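Local coordinates for protein putative c-1-tetrahydrofolate synthase, cytoplasmic (Leishmania major, PDB 4A26) that probably interconverts methylene-, methenyl- and formyl-tetrahydrofolate as a bifunctional dehydrogenase and cyclohydrolase in one-carbon metabolism, at residues V37-Q47 with M67-I78; Q80-N91 with L109-H119. All coordinates share one frame; numbering follows the deposited sequence.

How the contacts relate
Both contacts belong to the catalytic domain of the enzyme and touch each other, helix 80-91 covering the face of the sheet that carries Ile-43 and Leu-74. Contact 1 pairs two neighbouring strands of a parallel sheet, and contact 2 lays the helix that follows the second strand against a short helix further along the chain. Helix 80-91 serves both: Leu-83, Val-87 and Leu-90 face the sheet, where Val-87 CG2 comes within 3.3 Å of Ile-43 CD1, while Gln-80, Glu-84 and Asn-91 serve residues 109-119. Each contact is partly buried. Contact 1 is held by regular main-chain bonds, whereas contact 2 relies on amide side chains gripping backbone, with a buried Glu-84 paired to an exposed Arg-113.

Contact 1 of 2, residues V37-Q47 with M67-I78; sequences VPGLASIIVGQ and MASFNVELPEDI
The carbonyl oxygen of Phe-70 takes the N-H of Ser-42 at 2.8 Å and is also approached by the CA-H of Ala-41, CA to O 3.1 Å, in a row of main-chain bonds that runs from Pro-38 to Gly-46. Leu-40, Ser-42 and Ile-44 each use both N-H and C=O toward 68-74, so these three residues alone carry six of the bonds. The alternate residues of strand 39-45 turn their polar backbone the other way, and Gly-39, Ala-41 and Ile-43 bond to 97-100.

Side chains sort onto two faces. On one, Ala-41 CB meets Phe-70 CB at 3.7 Å, and the Phe-70 ring brings its edge to Gly-39 CA. Further along, Ile-43 and Val-72 lie side by side, and Ile-43 CG2 reaches Leu-74 CD1 at 4.1 Å. On the other face, Ile-44 CG2 rests on Glu-73 CG at 3.8 Å. With its first torsion at 60°, Ser-42 OG sits between its own backbone N and carbonyl carbon, where it bonds His-59 of helix 49-64 and lies 3.2 Å from Asn-71 OD1.

Beyond the strands, Gln-47 N is held by Glu-76 OE1 at 3.3 Å, and Glu-76 CB packs on Gly-46 CA at 3.5 Å. Strands running the same way 13° apart, joined through helix 49-64, form a classic beta-alpha-beta crossover unit of a parallel alpha/beta domain.

Contact 2 of 2, residues Q80-N91 with L109-H119; sequences QEVLEVNVEKLN and LNENRAIEKIH
Two amide side chains, Gln-80 and Asn-91, make the hydrogen bonds at opposite ends of helix 80-91, and each grips backbone as both acceptor and donor. Gln-80 OE1 accepts from Asn-110 N at 2.7 Å, while its NE2 donates to Asn-110 O on a lone pair in the carbonyl plane. The chain reaches there because it leaves anti to the backbone N (chi1 -177°) and then bends at the second torsion. Asn-91 OD1 takes His-119 N at 2.9 Å from above its carbonyl plane, and ND2 donates to Lys-117 O at 2.7 Å. Two bonds fix the Gln-80 amide; that of Asn-91 has a third, from ND2 to Glu-88 OE1. A water links that same Lys-117 oxygen to Glu-88 OE1.

The short helix 111-116 begins with Asn-110 as N-cap, its OD1 accepting from Arg-113 N. It packs beside helix 80-91 at a crossing angle of -28° in the alpha/beta catalytic domain, where Leu-83 and Val-87 touch strand 39-45 as well as 109-119.

Charge plays a looser part. Glu-84 lies over one face of the Arg-113 guanidinium, with OE1 3.2 Å from NH1, a salt bridge by charge alone, since the oxygen lies well out of the guanidinium plane and no N-H points at it.

Among apolar contacts, Leu-83 CD2 presses on Ala-114 CB at 3.6 Å, and the Val-87 and Ile-118 side chains cross at about a right angle, CG1 to CG1 3.7 Å.

A CH-pi contact places Asn-91 CB over the His-119 ring, 3.9 Å from its centroid.

Contact 1 of 2, residues V37-Q47 with M67-I78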
loop_
_atom_site.group_PDB
_atom_site.type_symbol
_atom_site.label_atom_id
_atom_site.label_comp_id
_atom_site.label_asym_id
_atom_site.label_seq_id
_atom_site.Cartn_x
_atom_site.Cartn_y
_atom_site.Cartn_z
ATOM N N VAL A 37 25.701 -2.193 20.177
ATOM C CA VAL A 37 25.515 -3.012 18.992
ATOM C C VAL A 37 24.035 -3.344 18.788
ATOM O O VAL A 37 23.260 -3.314 19.743
ATOM C CB VAL A 37 26.378 -4.298 19.108
ATOM C CG1 VAL A 37 25.575 -5.545 18.802
ATOM C CG2 VAL A 37 27.611 -4.195 18.219
ATOM N N PRO A 38 23.631 -3.644 17.539
ATOM C CA PRO A 38 22.228 -3.962 17.294
ATOM C C PRO A 38 21.835 -5.325 17.837
ATOM O O PRO A 38 22.658 -6.241 17.887
ATOM C CB PRO A 38 22.111 -3.957 15.762
ATOM C CG PRO A 38 23.399 -3.401 15.247
ATOM C CD PRO A 38 24.421 -3.669 16.298
ATOM N N GLY A 39 20.573 -5.449 18.231
ATOM C CA GLY A 39 20.031 -6.696 18.732
ATOM C C GLY A 39 18.863 -7.121 17.870
ATOM O O GLY A 39 17.914 -6.362 17.686
ATOM N N LEU A 40 18.952 -8.326 17.318
ATOM C CA LEU A 40 17.828 -8.951 16.644
ATOM C C LEU A 40 17.222 -9.970 17.593
ATOM O O LEU A 40 17.890 -10.917 18.006
ATOM C CB LEU A 40 18.284 -9.646 15.362
ATOM C CG LEU A 40 17.174 -10.288 14.533
ATOM C CD1 LEU A 40 16.087 -9.267 14.198
ATOM C CD2 LEU A 40 17.753 -10.901 13.273
ATOM N N ALA A 41 15.958 -9.757 17.946
ATOM C CA ALA A 41 15.239 -10.648 18.838
ATOM C C ALA A 41 14.233 -11.466 18.049
ATOM O O ALA A 41 13.623 -10.967 17.107
ATOM C CB ALA A 41 14.531 -9.851 19.917
ATOM N N SER A 42 14.069 -12.727 18.434
ATOM C CA SER A 42 13.046 -13.581 17.843
ATOM C C SER A 42 12.236 -14.268 18.932
ATOM O O SER A 42 12.742 -14.520 20.028
ATOM C CB SER A 42 13.671 -14.625 16.912
ATOM O OG SER A 42 14.578 -15.453 17.610
ATOM N N ILE A 43 10.974 -14.553 18.624
ATOM C CA ILE A 43 10.132 -15.363 19.486
ATOM C C ILE A 43 9.660 -16.571 18.688
ATOM O O ILE A 43 9.107 -16.428 17.603
ATOM C CB ILE A 43 8.919 -14.571 20.019
ATOM C CG1 ILE A 43 9.383 -13.384 20.863
ATOM C CG2 ILE A 43 8.041 -15.464 20.869
ATOM C CD1 ILE A 43 8.261 -12.472 21.316
ATOM N N ILE A 44 9.913 -17.760 19.224
ATOM C CA ILE A 44 9.419 -18.999 18.641
ATOM C C ILE A 44 8.613 -19.724 19.714
ATOM O O ILE A 44 9.008 -19.757 20.883
ATOM C CB ILE A 44 10.569 -19.893 18.107
ATOM C CG1 ILE A 44 10.008 -21.094 17.341
ATOM C CG2 ILE A 44 11.471 -20.367 19.239
ATOM C CD1 ILE A 44 11.078 -22.029 16.812
ATOM N N VAL A 45 7.473 -20.279 19.307
ATOM C CA VAL A 45 6.556 -20.958 20.214
ATOM C C VAL A 45 6.439 -22.419 19.797
ATOM O O VAL A 45 6.233 -22.731 18.622
ATOM C CB VAL A 45 5.171 -20.289 20.206
ATOM C CG1 VAL A 45 4.185 -21.072 21.072
ATOM C CG2 VAL A 45 5.284 -18.850 20.682
ATOM N N GLY A 46 6.573 -23.311 20.770
ATOM C CA GLY A 46 6.649 -24.737 20.488
ATOM C C GLY A 46 8.036 -25.121 20.009
ATOM O O GLY A 46 9.003 -24.398 20.250
ATOM N N GLN A 47 8.130 -26.259 19.328
ATOM C CA GLN A 47 9.421 -26.869 19.004
ATOM C C GLN A 47 9.459 -27.464 17.590
ATOM O O GLN A 47 10.073 -28.508 17.364
ATOM C CB GLN A 47 9.754 -27.944 20.053
ATOM C CG GLN A 47 10.132 -27.397 21.435
ATOM C CD GLN A 47 11.615 -27.082 21.560
ATOM O OE1 GLN A 47 12.452 -27.990 21.602
ATOM N NE2 GLN A 47 11.950 -25.794 21.629
ATOM N N MET A 67 26.204 -8.506 15.487
ATOM C CA MET A 67 25.003 -8.083 16.194
ATOM C C MET A 67 24.766 -8.974 17.401
ATOM O O MET A 67 25.252 -10.106 17.453
ATOM C CB MET A 67 23.783 -8.154 15.275
ATOM C CG MET A 67 23.740 -7.066 14.230
ATOM S SD MET A 67 22.291 -7.187 13.168
ATOM C CE MET A 67 22.498 -5.715 12.164
ATOM N N ALA A 68 24.014 -8.459 18.369
ATOM C CA ALA A 68 23.558 -9.269 19.491
ATOM C C ALA A 68 22.344 -10.065 19.035
ATOM O O ALA A 68 21.657 -9.676 18.091
ATOM C CB ALA A 68 23.209 -8.394 20.685
ATOM N N SER A 69 22.092 -11.187 19.695
ATOM C CA SER A 69 20.994 -12.063 19.317
ATOM C C SER A 69 20.154 -12.374 20.545
ATOM O O SER A 69 20.698 -12.630 21.617
ATOM C CB SER A 69 21.545 -13.355 18.711
ATOM O OG SER A 69 20.816 -13.720 17.557
ATOM N N PHE A 70 18.832 -12.341 20.389
ATOM C CA PHE A 70 17.921 -12.611 21.494
ATOM C C PHE A 70 16.857 -13.618 21.092
ATOM O O PHE A 70 15.862 -13.261 20.464
ATOM C CB PHE A 70 17.272 -11.316 21.979
ATOM C CG PHE A 70 18.244 -10.345 22.574
ATOM C CD1 PHE A 70 18.616 -10.441 23.906
ATOM C CD2 PHE A 70 18.798 -9.336 21.797
ATOM C CE1 PHE A 70 19.519 -9.544 24.455
ATOM C CE2 PHE A 70 19.699 -8.437 22.337
ATOM C CZ PHE A 70 20.061 -8.542 23.667
ATOM N N ASN A 71 17.074 -14.881 21.454
ATOM C CA ASN A 71 16.096 -15.928 21.183
ATOM C C ASN A 71 15.254 -16.204 22.418
ATOM O O ASN A 71 15.786 -16.553 23.479
ATOM C CB ASN A 71 16.780 -17.215 20.713
ATOM C CG ASN A 71 15.780 -18.259 20.206
ATOM O OD1 ASN A 71 14.710 -17.917 19.678
ATOM N ND2 ASN A 71 16.124 -19.537 20.367
ATOM N N VAL A 72 13.944 -16.023 22.274
ATOM C CA VAL A 72 12.979 -16.373 23.303
ATOM C C VAL A 72 12.218 -17.607 22.830
ATOM O O VAL A 72 11.571 -17.568 21.782
ATOM C CB VAL A 72 11.987 -15.223 23.539
ATOM C CG1 VAL A 72 10.943 -15.618 24.568
ATOM C CG2 VAL A 72 12.725 -13.964 23.977
ATOM N N GLU A 73 12.309 -18.700 23.587
ATOM C CA GLU A 73 11.628 -19.948 23.233
ATOM C C GLU A 73 10.522 -20.278 24.230
ATOM O O GLU A 73 10.796 -20.694 25.353
ATOM C CB GLU A 73 12.625 -21.107 23.152
ATOM C CG GLU A 73 13.790 -20.853 22.200
ATOM C CD GLU A 73 14.639 -22.087 21.952
ATOM O OE1 GLU A 73 14.101 -23.208 22.063
ATOM O OE2 GLU A 73 15.840 -21.932 21.639
ATOM N N LEU A 74 9.274 -20.085 23.805
ATOM C CA LEU A 74 8.108 -20.340 24.648
ATOM C C LEU A 74 7.535 -21.731 24.374
ATOM O O LEU A 74 7.647 -22.236 23.252
ATOM C CB LEU A 74 7.031 -19.280 24.403
ATOM C CG LEU A 74 7.430 -17.823 24.652
ATOM C CD1 LEU A 74 6.298 -16.896 24.249
ATOM C CD2 LEU A 74 7.824 -17.591 26.106
ATOM N N PRO A 75 6.919 -22.362 25.395
ATOM C CA PRO A 75 6.290 -23.667 25.192
ATOM C C PRO A 75 5.197 -23.668 24.121
ATOM O O PRO A 75 4.673 -22.615 23.755
ATOM C CB PRO A 75 5.694 -23.987 26.565
ATOM C CG PRO A 75 6.517 -23.228 27.518
ATOM C CD PRO A 75 6.885 -21.962 26.813
ATOM N N GLU A 76 4.861 -24.856 23.631
ATOM C CA GLU A 76 3.902 -25.004 22.537
ATOM C C GLU A 76 2.465 -24.699 22.965
ATOM O O GLU A 76 1.654 -24.272 22.143
ATOM C CB GLU A 76 3.979 -26.427 21.972
ATOM C CG GLU A 76 3.344 -26.606 20.600
ATOM C CD GLU A 76 4.011 -27.713 19.808
ATOM O OE1 GLU A 76 5.100 -27.462 19.240
ATOM O OE2 GLU A 76 3.459 -28.837 19.778
ATOM N N ASP A 77 2.167 -24.915 24.246
ATOM C CA ASP A 77 0.801 -24.816 24.776
ATOM C C ASP A 77 0.576 -23.534 25.592
ATOM O O ASP A 77 -0.275 -23.497 26.483
ATOM C CB ASP A 77 0.479 -26.060 25.628
ATOM C CG ASP A 77 1.378 -26.194 26.862
ATOM O OD1 ASP A 77 2.502 -25.656 26.864
ATOM O OD2 ASP A 77 0.959 -26.851 27.836
ATOM N N ILE A 78 1.320 -22.481 25.264
ATOM C CA ILE A 78 1.334 -21.255 26.068
ATOM C C ILE A 78 0.194 -20.298 25.708
ATOM O O ILE A 78 -0.316 -20.315 24.583
ATOM C CB ILE A 78 2.689 -20.520 25.922
ATOM C CG1 ILE A 78 2.898 -19.531 27.068
ATOM C CG2 ILE A 78 2.782 -19.817 24.570
ATOM C CD1 ILE A 78 4.320 -19.077 27.212
#

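Contact 2 of 2, residues Q80-N91 with L109-H119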
loop_
_atom_site.group_PDB
_atom_site.type_symbol
_atom_site.label_atom_id
_atom_site.label_comp_id
_atom_site.label_asym_id
_atom_site.label_seq_id
_atom_site.Cartn_x
_atom_site.Cartn_y
_atom_site.Cartn_z
ATOM N N GLN A 80 -1.959 -16.880 24.838
ATOM C CA GLN A 80 -1.825 -15.671 24.034
ATOM C C GLN A 80 -1.295 -14.536 24.905
ATOM O O GLN A 80 -0.357 -13.836 24.518
ATOM C CB GLN A 80 -3.182 -15.274 23.447
ATOM C CG GLN A 80 -3.154 -14.056 22.528
ATOM C CD GLN A 80 -2.566 -14.361 21.170
ATOM O OE1 GLN A 80 -2.878 -15.386 20.564
ATOM N NE2 GLN A 80 -1.718 -13.466 20.676
ATOM N N GLU A 81 -1.903 -14.364 26.081
ATOM C CA GLU A 81 -1.523 -13.296 27.014
ATOM C C GLU A 81 -0.027 -13.364 27.323
ATOM O O GLU A 81 0.672 -12.354 27.243
ATOM C CB GLU A 81 -2.334 -13.385 28.320
ATOM C CG GLU A 81 -2.789 -12.033 28.906
ATOM C CD GLU A 81 -1.644 -11.161 29.425
ATOM O OE1 GLU A 81 -0.882 -10.609 28.598
ATOM O OE2 GLU A 81 -1.522 -11.003 30.663
ATOM N N VAL A 82 0.454 -14.562 27.644
ATOM C CA VAL A 82 1.846 -14.760 28.048
ATOM C C VAL A 82 2.816 -14.518 26.889
ATOM O O VAL A 82 3.879 -13.936 27.086
ATOM C CB VAL A 82 2.068 -16.170 28.641
ATOM C CG1 VAL A 82 3.538 -16.399 28.948
ATOM C CG2 VAL A 82 1.230 -16.355 29.893
ATOM N N LEU A 83 2.454 -14.962 25.688
ATOM C CA LEU A 83 3.229 -14.644 24.486
ATOM C C LEU A 83 3.390 -13.135 24.349
ATOM O O LEU A 83 4.502 -12.631 24.217
ATOM C CB LEU A 83 2.544 -15.199 23.228
ATOM C CG LEU A 83 3.138 -14.792 21.872
ATOM C CD1 LEU A 83 4.569 -15.308 21.745
ATOM C CD2 LEU A 83 2.276 -15.290 20.724
ATOM N N GLU A 84 2.268 -12.425 24.382
ATOM C CA GLU A 84 2.258 -10.971 24.213
ATOM C C GLU A 84 3.064 -10.239 25.289
ATOM O O GLU A 84 3.656 -9.197 25.016
ATOM C CB GLU A 84 0.817 -10.452 24.197
ATOM C CG GLU A 84 0.039 -10.836 22.945
ATOM C CD GLU A 84 -1.254 -10.063 22.798
ATOM O OE1 GLU A 84 -1.845 -9.671 23.830
ATOM O OE2 GLU A 84 -1.678 -9.842 21.643
ATOM N N VAL A 85 3.078 -10.781 26.506
ATOM C CA VAL A 85 3.897 -10.234 27.591
ATOM C C VAL A 85 5.374 -10.264 27.207
ATOM O O VAL A 85 6.085 -9.269 27.366
ATOM C CB VAL A 85 3.687 -11.011 28.917
ATOM C CG1 VAL A 85 4.855 -10.789 29.872
ATOM C CG2 VAL A 85 2.369 -10.610 29.563
ATOM N N ASN A 86 5.826 -11.407 26.694
ATOM C CA ASN A 86 7.203 -11.542 26.218
ATOM C C ASN A 86 7.495 -10.636 25.032
ATOM O O ASN A 86 8.608 -10.132 24.900
ATOM C CB ASN A 86 7.523 -12.991 25.854
ATOM C CG ASN A 86 7.585 -13.891 27.066
ATOM O OD1 ASN A 86 8.659 -14.129 27.623
ATOM N ND2 ASN A 86 6.432 -14.384 27.494
ATOM N N VAL A 87 6.500 -10.427 24.173
ATOM C CA VAL A 87 6.639 -9.474 23.071
ATOM C C VAL A 87 6.799 -8.061 23.631
ATOM O O VAL A 87 7.648 -7.300 23.165
ATOM C CB VAL A 87 5.441 -9.526 22.090
ATOM C CG1 VAL A 87 5.602 -8.482 20.993
ATOM C CG2 VAL A 87 5.302 -10.913 21.480
ATOM N N GLU A 88 5.996 -7.727 24.641
ATOM C CA GLU A 88 6.084 -6.422 25.306
ATOM C C GLU A 88 7.431 -6.236 26.016
ATOM O O GLU A 88 7.987 -5.137 26.017
ATOM C CB GLU A 88 4.933 -6.245 26.308
ATOM C CG GLU A 88 4.806 -4.831 26.896
ATOM C CD GLU A 88 4.457 -3.768 25.855
ATOM O OE1 GLU A 88 3.894 -4.112 24.790
ATOM O OE2 GLU A 88 4.737 -2.578 26.111
ATOM N N LYS A 89 7.949 -7.302 26.621
ATOM C CA LYS A 89 9.260 -7.244 27.263
ATOM C C LYS A 89 10.328 -6.839 26.245
ATOM O O LYS A 89 11.180 -5.995 26.530
ATOM C CB LYS A 89 9.620 -8.589 27.901
ATOM N N LEU A 90 10.263 -7.437 25.058
ATOM C CA LEU A 90 11.192 -7.108 23.975
ATOM C C LEU A 90 10.973 -5.687 23.454
ATOM O O LEU A 90 11.939 -5.011 23.108
ATOM C CB LEU A 90 11.086 -8.129 22.829
ATOM C CG LEU A 90 11.464 -9.574 23.184
ATOM C CD1 LEU A 90 11.077 -10.537 22.070
ATOM C CD2 LEU A 90 12.942 -9.690 23.508
ATOM N N ASN A 91 9.718 -5.230 23.408
ATOM C CA ASN A 91 9.426 -3.842 23.036
ATOM C C ASN A 91 10.164 -2.875 23.950
ATOM O O ASN A 91 10.790 -1.928 23.485
ATOM C CB ASN A 91 7.923 -3.535 23.098
ATOM C CG ASN A 91 7.143 -4.118 21.931
ATOM O OD1 ASN A 91 7.655 -4.246 20.820
ATOM N ND2 ASN A 91 5.879 -4.449 22.180
ATOM N N LEU A 109 -3.173 -20.037 19.078
ATOM C CA LEU A 109 -2.757 -18.637 19.182
ATOM C C LEU A 109 -3.188 -17.815 17.966
ATOM O O LEU A 109 -3.323 -18.340 16.857
ATOM C CB LEU A 109 -1.237 -18.534 19.342
ATOM C CG LEU A 109 -0.640 -19.129 20.619
ATOM C CD1 LEU A 109 0.863 -19.256 20.478
ATOM C CD2 LEU A 109 -1.002 -18.299 21.838
ATOM N N ASN A 110 -3.394 -16.520 18.197
ATOM C CA ASN A 110 -3.724 -15.562 17.147
ATOM C C ASN A 110 -2.449 -14.840 16.715
ATOM O O ASN A 110 -1.812 -14.171 17.530
ATOM C CB ASN A 110 -4.758 -14.563 17.674
ATOM C CG ASN A 110 -5.309 -13.646 16.593
ATOM O OD1 ASN A 110 -4.622 -13.297 15.630
ATOM N ND2 ASN A 110 -6.557 -13.238 16.761
ATOM N N GLU A 111 -2.086 -14.973 15.438
ATOM C CA GLU A 111 -0.816 -14.438 14.925
ATOM C C GLU A 111 -0.850 -12.927 14.731
ATOM O O GLU A 111 0.026 -12.216 15.226
ATOM C CB GLU A 111 -0.443 -15.105 13.599
ATOM C CG GLU A 111 -0.188 -16.602 13.708
ATOM C CD GLU A 111 0.309 -17.220 12.410
ATOM O OE1 GLU A 111 0.760 -16.470 11.514
ATOM O OE2 GLU A 111 0.249 -18.465 12.294
ATOM N N ASN A 112 -1.852 -12.445 13.998
ATOM C CA ASN A 112 -2.011 -11.006 13.752
ATOM C C ASN A 112 -2.063 -10.205 15.054
ATOM O O ASN A 112 -1.534 -9.098 15.129
ATOM C CB ASN A 112 -3.274 -10.728 12.926
ATOM C CG ASN A 112 -3.166 -11.225 11.494
ATOM O OD1 ASN A 112 -2.075 -11.335 10.943
ATOM N ND2 ASN A 112 -4.308 -11.517 10.883
ATOM N N ARG A 113 -2.698 -10.780 16.070
ATOM C CA ARG A 113 -2.810 -10.150 17.386
ATOM C C ARG A 113 -1.471 -10.135 18.128
ATOM O O ARG A 113 -1.145 -9.157 18.800
ATOM C CB ARG A 113 -3.899 -10.853 18.214
ATOM C CG ARG A 113 -3.978 -10.449 19.686
ATOM C CD ARG A 113 -5.401 -10.591 20.245
ATOM N NE ARG A 113 -5.418 -11.009 21.650
ATOM C CZ ARG A 113 -5.091 -10.237 22.689
ATOM N NH1 ARG A 113 -4.699 -8.976 22.514
ATOM N NH2 ARG A 113 -5.149 -10.735 23.921
ATOM N N ALA A 114 -0.699 -11.214 18.000
ATOM C CA ALA A 114 0.640 -11.277 18.591
ATOM C C ALA A 114 1.599 -10.310 17.903
ATOM O O ALA A 114 2.477 -9.746 18.547
ATOM C CB ALA A 114 1.186 -12.689 18.524
ATOM N N ILE A 115 1.424 -10.127 16.596
ATOM C CA ILE A 115 2.239 -9.193 15.814
ATOM C C ILE A 115 1.879 -7.723 16.076
ATOM O O ILE A 115 2.743 -6.847 15.996
ATOM C CB ILE A 115 2.110 -9.481 14.298
ATOM C CG1 ILE A 115 2.766 -10.822 13.949
ATOM C CG2 ILE A 115 2.750 -8.373 13.483
ATOM C CD1 ILE A 115 2.286 -11.423 12.636
ATOM N N GLU A 116 0.611 -7.455 16.383
ATOM C CA GLU A 116 0.148 -6.084 16.628
ATOM C C GLU A 116 0.799 -5.510 17.893
ATOM O O GLU A 116 1.025 -4.300 17.982
ATOM C CB GLU A 116 -1.387 -6.029 16.730
ATOM C CG GLU A 116 -2.038 -4.836 16.010
ATOM C CD GLU A 116 -2.097 -4.992 14.482
ATOM O OE1 GLU A 116 -1.363 -5.842 13.920
ATOM O OE2 GLU A 116 -2.878 -4.255 13.837
ATOM N N LYS A 117 1.107 -6.388 18.852
ATOM C CA LYS A 117 1.816 -6.012 20.084
ATOM C C LYS A 117 3.196 -5.417 19.829
ATOM O O LYS A 117 3.673 -4.610 20.625
ATOM C CB LYS A 117 1.978 -7.219 21.022
ATOM C CG LYS A 117 0.881 -7.361 22.053
ATOM C CD LYS A 117 1.117 -6.481 23.280
ATOM C CE LYS A 117 -0.095 -6.496 24.214
ATOM N NZ LYS A 117 0.095 -5.675 25.449
ATOM N N ILE A 118 3.845 -5.832 18.743
ATOM C CA ILE A 118 5.179 -5.328 18.427
ATOM C C ILE A 118 5.098 -3.829 18.166
ATOM O O ILE A 118 4.178 -3.357 17.500
ATOM C CB ILE A 118 5.800 -6.027 17.195
ATOM C CG1 ILE A 118 6.013 -7.521 17.465
ATOM C CG2 ILE A 118 7.134 -5.380 16.831
ATOM C CD1 ILE A 118 6.296 -8.335 16.213
ATOM N N HIS A 119 6.055 -3.088 18.713
ATOM C CA HIS A 119 6.131 -1.656 18.491
ATOM C C HIS A 119 6.543 -1.393 17.041
ATOM O O HIS A 119 7.477 -2.022 16.541
ATOM C CB HIS A 119 7.111 -1.011 19.471
ATOM C CG HIS A 119 6.503 -0.692 20.800
ATOM N ND1 HIS A 119 6.907 0.378 21.569
ATOM C CD2 HIS A 119 5.497 -1.288 21.485
ATOM C CE1 HIS A 119 6.188 0.418 22.676
ATOM N NE2 HIS A 119 5.326 -0.582 22.651
HETATM O O HOH W 1 2.524 -2.853 22.257
#